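Local coordinates for peptide-binding protein (Photobacterium damsela subsp. piscicida, PDB 6SQX) that is a secreted NlpC/P60 cysteine peptidase that cleaves the peptidoglycan of potentially competing bacteria, at residues S153-T165 with E169-L181. Sequence-based numbering, arbitrary orientation.
Sequences SLPTSDAFYNNFT and EGYPFDYIQLSAL. With EDO (1,2-ethanediol), chain H; EDO (1,2-ethanediol), chain P.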
loop_
_atom_site.group_PDB
_atom_site.type_symbol
_atom_site.label_atom_id
_atom_site.label_comp_id
_atom_site.label_asym_id
_atom_site.label_seq_id
_atom_site.Cartn_x
_atom_site.Cartn_y
_atom_site.Cartn_z
ATOM N N SER A 153 -7.828 12.206 -1.995
ATOM C CA SER A 153 -8.571 12.248 -3.253
ATOM C C SER A 153 -9.047 13.650 -3.606
ATOM O O SER A 153 -9.362 13.902 -4.777
ATOM C CB SER A 153 -9.742 11.292 -3.190
ATOM O OG SER A 153 -10.728 11.727 -2.278
ATOM N N LEU A 154 -9.169 14.546 -2.633
ATOM C CA LEU A 154 -9.517 15.951 -2.776
ATOM C C LEU A 154 -8.511 16.732 -1.950
ATOM O O LEU A 154 -7.966 16.192 -0.980
ATOM C CB LEU A 154 -10.908 16.216 -2.184
ATOM C CG LEU A 154 -12.079 15.568 -2.922
ATOM C CD1 LEU A 154 -13.363 15.785 -2.124
ATOM C CD2 LEU A 154 -12.199 16.163 -4.344
ATOM N N PRO A 155 -8.260 17.989 -2.284
ATOM C CA PRO A 155 -7.223 18.757 -1.541
ATOM C C PRO A 155 -7.744 19.265 -0.206
ATOM O O PRO A 155 -8.101 20.442 -0.035
ATOM C CB PRO A 155 -6.891 19.902 -2.502
ATOM C CG PRO A 155 -8.173 20.097 -3.306
ATOM C CD PRO A 155 -8.692 18.682 -3.514
ATOM N N THR A 156 -7.783 18.346 0.762
ATOM C CA THR A 156 -8.262 18.671 2.099
ATOM C C THR A 156 -7.727 17.635 3.065
ATOM O O THR A 156 -7.576 16.457 2.709
ATOM C CB THR A 156 -9.806 18.693 2.186
ATOM O OG1 THR A 156 -10.243 19.061 3.513
ATOM C CG2 THR A 156 -10.397 17.336 1.826
ATOM N N SER A 157 -7.406 18.105 4.269
ATOM C CA SER A 157 -7.068 17.219 5.370
ATOM C C SER A 157 -8.299 16.767 6.137
ATOM O O SER A 157 -8.184 15.905 7.021
ATOM C CB SER A 157 -6.072 17.893 6.315
ATOM O OG SER A 157 -6.597 19.113 6.800
ATOM N N ASP A 158 -9.460 17.324 5.821
ATOM C CA ASP A 158 -10.682 16.914 6.490
ATOM C C ASP A 158 -11.083 15.551 5.959
ATOM O O ASP A 158 -10.701 15.170 4.846
ATOM C CB ASP A 158 -11.778 17.926 6.188
ATOM C CG ASP A 158 -12.901 17.908 7.233
ATOM O OD1 ASP A 158 -12.809 17.109 8.203
ATOM O OD2 ASP A 158 -13.872 18.691 7.105
ATOM N N ALA A 159 -11.784 14.785 6.799
ATOM C CA ALA A 159 -12.154 13.408 6.501
ATOM C C ALA A 159 -13.537 13.344 5.883
ATOM O O ALA A 159 -14.355 14.268 6.030
ATOM C CB ALA A 159 -12.164 12.574 7.788
ATOM N N PHE A 160 -13.808 12.207 5.221
ATOM C CA PHE A 160 -15.185 11.780 4.933
ATOM C C PHE A 160 -15.344 10.387 5.524
ATOM O O PHE A 160 -14.812 9.416 4.965
ATOM C CB PHE A 160 -15.517 11.740 3.432
ATOM C CG PHE A 160 -16.955 11.369 3.164
ATOM C CD1 PHE A 160 -17.358 10.042 3.117
ATOM C CD2 PHE A 160 -17.901 12.347 3.011
ATOM C CE1 PHE A 160 -18.684 9.690 2.921
ATOM C CE2 PHE A 160 -19.240 12.011 2.809
ATOM C CZ PHE A 160 -19.625 10.677 2.762
ATOM N N TYR A 161 -16.050 10.311 6.654
ATOM C CA TYR A 161 -16.432 9.059 7.290
ATOM C C TYR A 161 -17.911 8.800 7.064
ATOM O O TYR A 161 -18.720 9.732 7.011
ATOM C CB TYR A 161 -16.225 9.140 8.803
ATOM C CG TYR A 161 -14.794 9.279 9.238
ATOM C CD1 TYR A 161 -13.873 8.226 9.050
ATOM C CD2 TYR A 161 -14.383 10.425 9.910
ATOM C CE1 TYR A 161 -12.552 8.347 9.469
ATOM C CE2 TYR A 161 -13.070 10.547 10.389
ATOM C CZ TYR A 161 -12.155 9.515 10.137
ATOM O OH TYR A 161 -10.853 9.621 10.583
ATOM N N ASN A 162 -18.262 7.523 6.944
ATOM C CA ASN A 162 -19.651 7.145 7.177
ATOM C C ASN A 162 -19.906 7.119 8.694
ATOM O O ASN A 162 -18.982 7.300 9.493
ATOM C CB ASN A 162 -19.933 5.785 6.543
ATOM C CG ASN A 162 -19.923 5.837 4.999
ATOM O OD1 ASN A 162 -20.488 6.765 4.387
ATOM N ND2 ASN A 162 -19.278 4.855 4.381
ATOM N N ASN A 163 -21.159 6.923 9.097
ATOM C CA ASN A 163 -21.520 6.899 10.511
ATOM C C ASN A 163 -20.597 5.956 11.283
ATOM O O ASN A 163 -20.529 4.755 11.003
ATOM C CB ASN A 163 -22.980 6.439 10.648
ATOM C CG ASN A 163 -23.501 6.543 12.075
ATOM O OD1 ASN A 163 -22.770 6.249 13.025
ATOM N ND2 ASN A 163 -24.744 6.953 12.235
ATOM N N PHE A 164 -19.857 6.515 12.237
ATOM C CA PHE A 164 -18.794 5.815 12.953
ATOM C C PHE A 164 -19.329 4.774 13.933
ATOM O O PHE A 164 -18.521 4.014 14.477
ATOM C CB PHE A 164 -17.883 6.840 13.639
ATOM C CG PHE A 164 -18.657 7.877 14.424
ATOM C CD1 PHE A 164 -19.106 7.590 15.683
ATOM C CD2 PHE A 164 -19.019 9.100 13.850
ATOM C CE1 PHE A 164 -19.844 8.518 16.421
ATOM C CE2 PHE A 164 -19.760 10.048 14.561
ATOM C CZ PHE A 164 -20.178 9.752 15.859
ATOM N N THR A 165 -20.654 4.680 14.138
ATOM C CA THR A 165 -21.210 3.585 14.922
ATOM C C THR A 165 -21.483 2.338 14.090
ATOM O O THR A 165 -21.878 1.314 14.648
ATOM C CB THR A 165 -22.501 4.011 15.636
ATOM O OG1 THR A 165 -23.539 4.239 14.674
ATOM C CG2 THR A 165 -22.287 5.276 16.479
ATOM N N GLU A 169 -16.797 1.283 9.796
ATOM C CA GLU A 169 -16.837 2.711 9.470
ATOM C C GLU A 169 -16.236 3.514 10.631
ATOM O O GLU A 169 -15.902 2.972 11.686
ATOM C CB GLU A 169 -18.274 3.158 9.146
ATOM C CG GLU A 169 -18.954 2.331 8.051
ATOM C CD GLU A 169 -18.256 2.389 6.686
ATOM O OE1 GLU A 169 -17.465 3.308 6.383
ATOM O OE2 GLU A 169 -18.522 1.478 5.886
ATOM N N GLY A 170 -16.103 4.829 10.447
ATOM C CA GLY A 170 -15.297 5.621 11.374
ATOM C C GLY A 170 -13.824 5.335 11.116
ATOM O O GLY A 170 -13.438 4.642 10.163
ATOM N N TYR A 171 -12.987 5.864 12.015
ATOM C CA TYR A 171 -11.547 5.754 11.844
ATOM C C TYR A 171 -11.150 4.278 11.797
ATOM O O TYR A 171 -11.683 3.466 12.568
ATOM C CB TYR A 171 -10.840 6.473 13.015
ATOM C CG TYR A 171 -9.347 6.472 12.887
ATOM C CD1 TYR A 171 -8.682 7.494 12.218
ATOM C CD2 TYR A 171 -8.580 5.441 13.449
ATOM C CE1 TYR A 171 -7.271 7.506 12.105
ATOM C CE2 TYR A 171 -7.207 5.427 13.320
ATOM C CZ TYR A 171 -6.544 6.453 12.646
ATOM O OH TYR A 171 -5.162 6.411 12.530
ATOM N N PRO A 172 -10.236 3.873 10.898
ATOM C CA PRO A 172 -9.408 4.715 10.012
ATOM C C PRO A 172 -10.021 4.916 8.609
ATOM O O PRO A 172 -9.293 5.347 7.695
ATOM C CB PRO A 172 -8.102 3.892 9.883
ATOM C CG PRO A 172 -8.598 2.399 9.874
ATOM C CD PRO A 172 -9.731 2.475 10.945
ATOM N N PHE A 173 -11.308 4.591 8.441
ATOM C CA PHE A 173 -11.942 4.583 7.116
ATOM C C PHE A 173 -12.405 5.982 6.688
ATOM O O PHE A 173 -13.597 6.242 6.461
ATOM C CB PHE A 173 -13.080 3.573 7.132
ATOM C CG PHE A 173 -12.615 2.170 7.342
ATOM C CD1 PHE A 173 -11.989 1.455 6.310
ATOM C CD2 PHE A 173 -12.680 1.569 8.621
ATOM C CE1 PHE A 173 -11.490 0.157 6.512
ATOM C CE2 PHE A 173 -12.209 0.267 8.818
ATOM C CZ PHE A 173 -11.592 -0.431 7.771
ATOM N N ASP A 174 -11.417 6.876 6.556
ATOM C CA ASP A 174 -11.606 8.179 5.914
ATOM C C ASP A 174 -11.461 7.959 4.418
ATOM O O ASP A 174 -10.367 7.692 3.940
ATOM C CB ASP A 174 -10.506 9.117 6.422
ATOM C CG ASP A 174 -10.437 10.443 5.657
ATOM O OD1 ASP A 174 -11.315 10.701 4.793
ATOM O OD2 ASP A 174 -9.506 11.224 5.919
ATOM N N TYR A 175 -12.568 8.075 3.678
ATOM C CA TYR A 175 -12.508 7.674 2.278
ATOM C C TYR A 175 -11.729 8.641 1.404
ATOM O O TYR A 175 -11.405 8.273 0.263
ATOM C CB TYR A 175 -13.934 7.420 1.753
ATOM C CG TYR A 175 -14.483 6.168 2.407
ATOM C CD1 TYR A 175 -13.990 4.902 2.061
ATOM C CD2 TYR A 175 -15.385 6.246 3.464
ATOM C CE1 TYR A 175 -14.456 3.741 2.725
ATOM C CE2 TYR A 175 -15.859 5.110 4.097
ATOM C CZ TYR A 175 -15.374 3.866 3.729
ATOM O OH TYR A 175 -15.829 2.733 4.378
ATOM N N ILE A 176 -11.390 9.834 1.915
ATOM C CA ILE A 176 -10.503 10.751 1.191
ATOM C C ILE A 176 -9.071 10.245 1.183
ATOM O O ILE A 176 -8.268 10.649 0.329
ATOM C CB ILE A 176 -10.568 12.169 1.796
ATOM C CG1 ILE A 176 -12.015 12.654 1.927
ATOM C CG2 ILE A 176 -9.716 13.160 0.997
ATOM C CD1 ILE A 176 -12.778 12.689 0.628
ATOM N N GLN A 177 -8.711 9.366 2.123
ATOM C CA GLN A 177 -7.335 8.922 2.268
ATOM C C GLN A 177 -7.001 7.830 1.248
ATOM O O GLN A 177 -7.661 6.779 1.219
ATOM C CB GLN A 177 -7.145 8.409 3.696
ATOM C CG GLN A 177 -5.678 7.902 3.967
ATOM C CD GLN A 177 -4.598 8.941 3.540
ATOM O OE1 GLN A 177 -4.781 10.174 3.751
ATOM N NE2 GLN A 177 -3.507 8.455 2.900
ATOM N N LEU A 178 -5.973 8.052 0.412
ATOM C CA LEU A 178 -5.692 7.094 -0.657
ATOM C C LEU A 178 -4.414 6.284 -0.478
ATOM O O LEU A 178 -4.429 5.049 -0.650
ATOM C CB LEU A 178 -5.568 7.831 -1.987
ATOM C CG LEU A 178 -6.851 8.502 -2.472
ATOM C CD1 LEU A 178 -6.597 9.158 -3.853
ATOM C CD2 LEU A 178 -8.054 7.522 -2.558
ATOM N N SER A 179 -3.280 6.942 -0.209
ATOM C CA SER A 179 -1.998 6.244 -0.169
ATOM C C SER A 179 -1.031 6.998 0.731
ATOM O O SER A 179 -1.235 8.177 1.026
ATOM C CB SER A 179 -1.355 6.167 -1.558
ATOM O OG SER A 179 -2.217 5.455 -2.433
ATOM N N ALA A 180 0.062 6.324 1.107
ATOM C CA ALA A 180 1.160 6.971 1.819
ATOM C C ALA A 180 2.401 6.857 0.944
ATOM O O ALA A 180 2.867 5.738 0.684
ATOM C CB ALA A 180 1.430 6.258 3.147
ATOM N N LEU A 181 2.938 8.000 0.492
ATOM C CA LEU A 181 4.142 8.026 -0.349
ATOM C C LEU A 181 5.341 8.523 0.440
ATOM O O LEU A 181 5.249 9.522 1.159
ATOM C CB LEU A 181 3.956 8.923 -1.599
ATOM C CG LEU A 181 2.880 8.545 -2.609
ATOM C CD1 LEU A 181 2.823 9.570 -3.745
ATOM C CD2 LEU A 181 3.118 7.153 -3.140
HETATM C C1 EDO H . -17.832 6.328 0.990
HETATM O O1 EDO H . -19.043 6.684 0.295
HETATM C C2 EDO H . -17.679 4.816 1.021
HETATM O O2 EDO H . -18.833 4.250 1.687
HETATM C C1 EDO P . -14.143 -0.901 4.047
HETATM O O1 EDO P . -14.320 0.142 3.101
HETATM C C2 EDO P . -14.836 -0.404 5.302
HETATM O O2 EDO P . -14.896 -1.445 6.281
HETATM O O HOH W 1 -12.078 9.280 -2.172
HETATM O O HOH W 2 -8.555 12.717 7.991
HETATM O O HOH W 3 -16.135 5.501 7.510
HETATM O O HOH W 4 -16.003 3.174 14.843
#
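Ser153 starts the pairing: its N donates to Ile176 O at 2.8 Å, while a water joins its OG to Tyr175 O. The Ile176 side chain points into the bend of 153-165, with CD1 4.2 Å from Leu154 CD1 and CG1 3.9 Å from Phe160 CB; Tyr101 of helix 90-102 also packs on it. Phe160 is bonded at both its N and its O. Its N reaches the side-chain oxygen Asp174 OD1 at 2.9 Å, and Ile176 N meets the same oxygen from the opposite face of the carboxylate, closing an Asx turn; OD2 is salt-bridged to Arg152. Phe160 O in turn accepts from the backbone, Tyr175 N, 168° at the hydrogen. Tyr161 has CG beside its backbone N (chi1 -66°), which lays the ring along Gly170-Asp174, its CD1 3.3 Å from Phe173 O and its OH at the edge of the Tyr171 ring. Asn162 ND2 then donates to Glu169 OE1 (3.1 Å), meeting it from above the carboxylate plane, whereas Tyr175 OH comes to that oxygen on the syn side. A water bridges Asn162 N, Glu169 OE1, Gly170 N and Phe173 O. Finally Phe164 CB packs on Gly170 CA, 3.6 Å away. All this closes a long, largely irregular loop between antiparallel strands 149-152 and 177-181, consistent with an RT loop of the bacterial SH3 fold.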